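PDB 5JBL: prohead core protein protease from Enterobacteria phage T4, which is a serine protease of the inner core that, once activated by self-cleavage after prohead assembly, processes many prohead proteins. Local coordinates for residues I118-W123 against Y130-V135. The protein carries 3 engineered substitutions. Sequence-based numbering, arbitrary orientation.
Sequences IIEDMW and YGRARV
E120 and D121 both stand opposite R132 in a classic beta bulge that interrupts the antiparallel hairpin of strands 115-125 and 128-135. I118 and R134 exchange two backbone hydrogen bonds, as do W123 and Y130. At the bulge E120 N donates to R132 O (2.9 Å), whereas R132 N donates to D121 O (3.0 Å).

The bulge brings the E120 side chain onto the face that carries R132 and R134. The R132 chain turns at its third torsion (chi3 79°), bringing NH2 to 2.7 Å from E120 OE1 in a salt bridge; NE adds a weak bond to the same oxygen. OE1 receives NH2 through its anti lone pair, and the carboxylate stands almost perpendicular to the guanidinium, their planes 86° apart. E120 OE2 lies against CB and CD of R134 and is hydrogen-bonded to Y58 OH on strand 53-65, a hydroxyl shared with R134 NH1.

On the face with M122, I119 and A133 make a loose apolar contact, while helix 78-93 packs on I119 and M122. Further along the R132 face, one face of the W123 indole covers the G131 backbone and Y130 CB, which makes a CH-pi contact 3.7 Å from the centroid of the five-membered ring.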
# COMPACT_ATOMS: atom_id res chain seq x y z
N ILE C 118 2.48 -20.66 -2.26
CA ILE C 118 1.53 -21.70 -2.62
C ILE C 118 2.21 -23.05 -2.42
O ILE C 118 3.34 -23.26 -2.88
CB ILE C 118 0.99 -21.53 -4.05
CG1 ILE C 118 -0.05 -22.61 -4.35
CG2 ILE C 118 2.13 -21.50 -5.10
CD1 ILE C 118 -0.88 -22.35 -5.60
N ILE C 119 1.53 -23.96 -1.72
CA ILE C 119 2.06 -25.29 -1.47
C ILE C 119 1.83 -26.16 -2.70
O ILE C 119 0.70 -26.31 -3.16
CB ILE C 119 1.41 -25.92 -0.23
CG1 ILE C 119 1.82 -25.14 1.02
CG2 ILE C 119 1.75 -27.43 -0.13
CD1 ILE C 119 1.24 -25.66 2.34
N GLU C 120 2.92 -26.75 -3.23
CA GLU C 120 2.84 -27.60 -4.41
C GLU C 120 2.79 -29.09 -4.09
O GLU C 120 2.30 -29.87 -4.91
CB GLU C 120 4.05 -27.38 -5.34
CG GLU C 120 4.26 -25.93 -5.69
CD GLU C 120 5.19 -25.75 -6.88
OE1 GLU C 120 6.07 -26.61 -7.09
OE2 GLU C 120 5.03 -24.74 -7.59
N ASP C 121 3.28 -29.50 -2.92
CA ASP C 121 3.32 -30.92 -2.61
C ASP C 121 3.57 -31.07 -1.13
O ASP C 121 4.21 -30.21 -0.50
CB ASP C 121 4.41 -31.65 -3.41
CG ASP C 121 4.15 -33.15 -3.54
OD1 ASP C 121 4.89 -33.83 -4.29
OD2 ASP C 121 3.21 -33.67 -2.89
N MET C 122 3.03 -32.13 -0.56
CA MET C 122 3.27 -32.47 0.84
C MET C 122 3.44 -33.97 0.91
O MET C 122 2.83 -34.70 0.13
CB MET C 122 2.13 -32.03 1.78
CG MET C 122 1.99 -30.52 1.90
SD MET C 122 0.59 -30.00 2.92
CE MET C 122 1.22 -30.30 4.55
N TRP C 123 4.28 -34.43 1.83
CA TRP C 123 4.49 -35.86 1.97
C TRP C 123 4.96 -36.15 3.39
O TRP C 123 5.38 -35.25 4.12
CB TRP C 123 5.49 -36.39 0.93
CG TRP C 123 6.89 -35.80 1.01
CD1 TRP C 123 7.97 -36.36 1.61
CD2 TRP C 123 7.34 -34.56 0.45
NE1 TRP C 123 9.07 -35.54 1.48
CE2 TRP C 123 8.71 -34.43 0.77
CE3 TRP C 123 6.72 -33.55 -0.29
CZ2 TRP C 123 9.47 -33.33 0.37
CZ3 TRP C 123 7.48 -32.44 -0.67
CH2 TRP C 123 8.84 -32.34 -0.34
N TYR C 130 6.53 -33.23 5.38
CA TYR C 130 7.36 -32.36 4.57
C TYR C 130 6.53 -31.71 3.48
O TYR C 130 5.46 -32.20 3.11
CB TYR C 130 8.52 -33.14 3.94
CG TYR C 130 9.67 -33.39 4.89
CD1 TYR C 130 9.56 -34.33 5.91
CD2 TYR C 130 10.85 -32.65 4.79
CE1 TYR C 130 10.61 -34.56 6.79
CE2 TYR C 130 11.89 -32.86 5.67
CZ TYR C 130 11.77 -33.82 6.66
OH TYR C 130 12.81 -34.03 7.53
N GLY C 131 7.02 -30.60 2.95
CA GLY C 131 6.32 -30.05 1.80
C GLY C 131 7.23 -29.14 1.01
O GLY C 131 8.34 -28.80 1.43
N ARG C 132 6.74 -28.73 -0.14
CA ARG C 132 7.44 -27.78 -0.99
C ARG C 132 6.49 -26.64 -1.29
O ARG C 132 5.35 -26.87 -1.72
CB ARG C 132 7.95 -28.44 -2.28
CG ARG C 132 8.86 -27.55 -3.09
CD ARG C 132 9.39 -28.25 -4.33
NE ARG C 132 8.40 -28.26 -5.39
CZ ARG C 132 7.66 -29.32 -5.72
NH1 ARG C 132 7.82 -30.47 -5.07
NH2 ARG C 132 6.78 -29.23 -6.70
N ALA C 133 6.92 -25.41 -1.02
CA ALA C 133 6.10 -24.24 -1.26
C ALA C 133 6.84 -23.28 -2.19
O ALA C 133 8.02 -23.02 -2.01
CB ALA C 133 5.75 -23.51 0.04
N ARG C 134 6.12 -22.75 -3.17
CA ARG C 134 6.66 -21.75 -4.08
C ARG C 134 6.29 -20.36 -3.58
O ARG C 134 5.14 -20.11 -3.20
CB ARG C 134 6.12 -21.98 -5.49
CG ARG C 134 6.65 -21.01 -6.52
CD ARG C 134 6.00 -21.23 -7.87
NE ARG C 134 6.54 -20.27 -8.84
CZ ARG C 134 7.48 -20.54 -9.74
NH1 ARG C 134 7.99 -21.76 -9.84
NH2 ARG C 134 7.90 -19.57 -10.56
N VAL C 135 7.27 -19.46 -3.55
CA VAL C 135 7.02 -18.07 -3.17
C VAL C 135 6.41 -17.34 -4.36
O VAL C 135 6.87 -17.49 -5.49
CB VAL C 135 8.31 -17.39 -2.69
CG1 VAL C 135 8.07 -15.91 -2.38
CG2 VAL C 135 8.83 -18.10 -1.46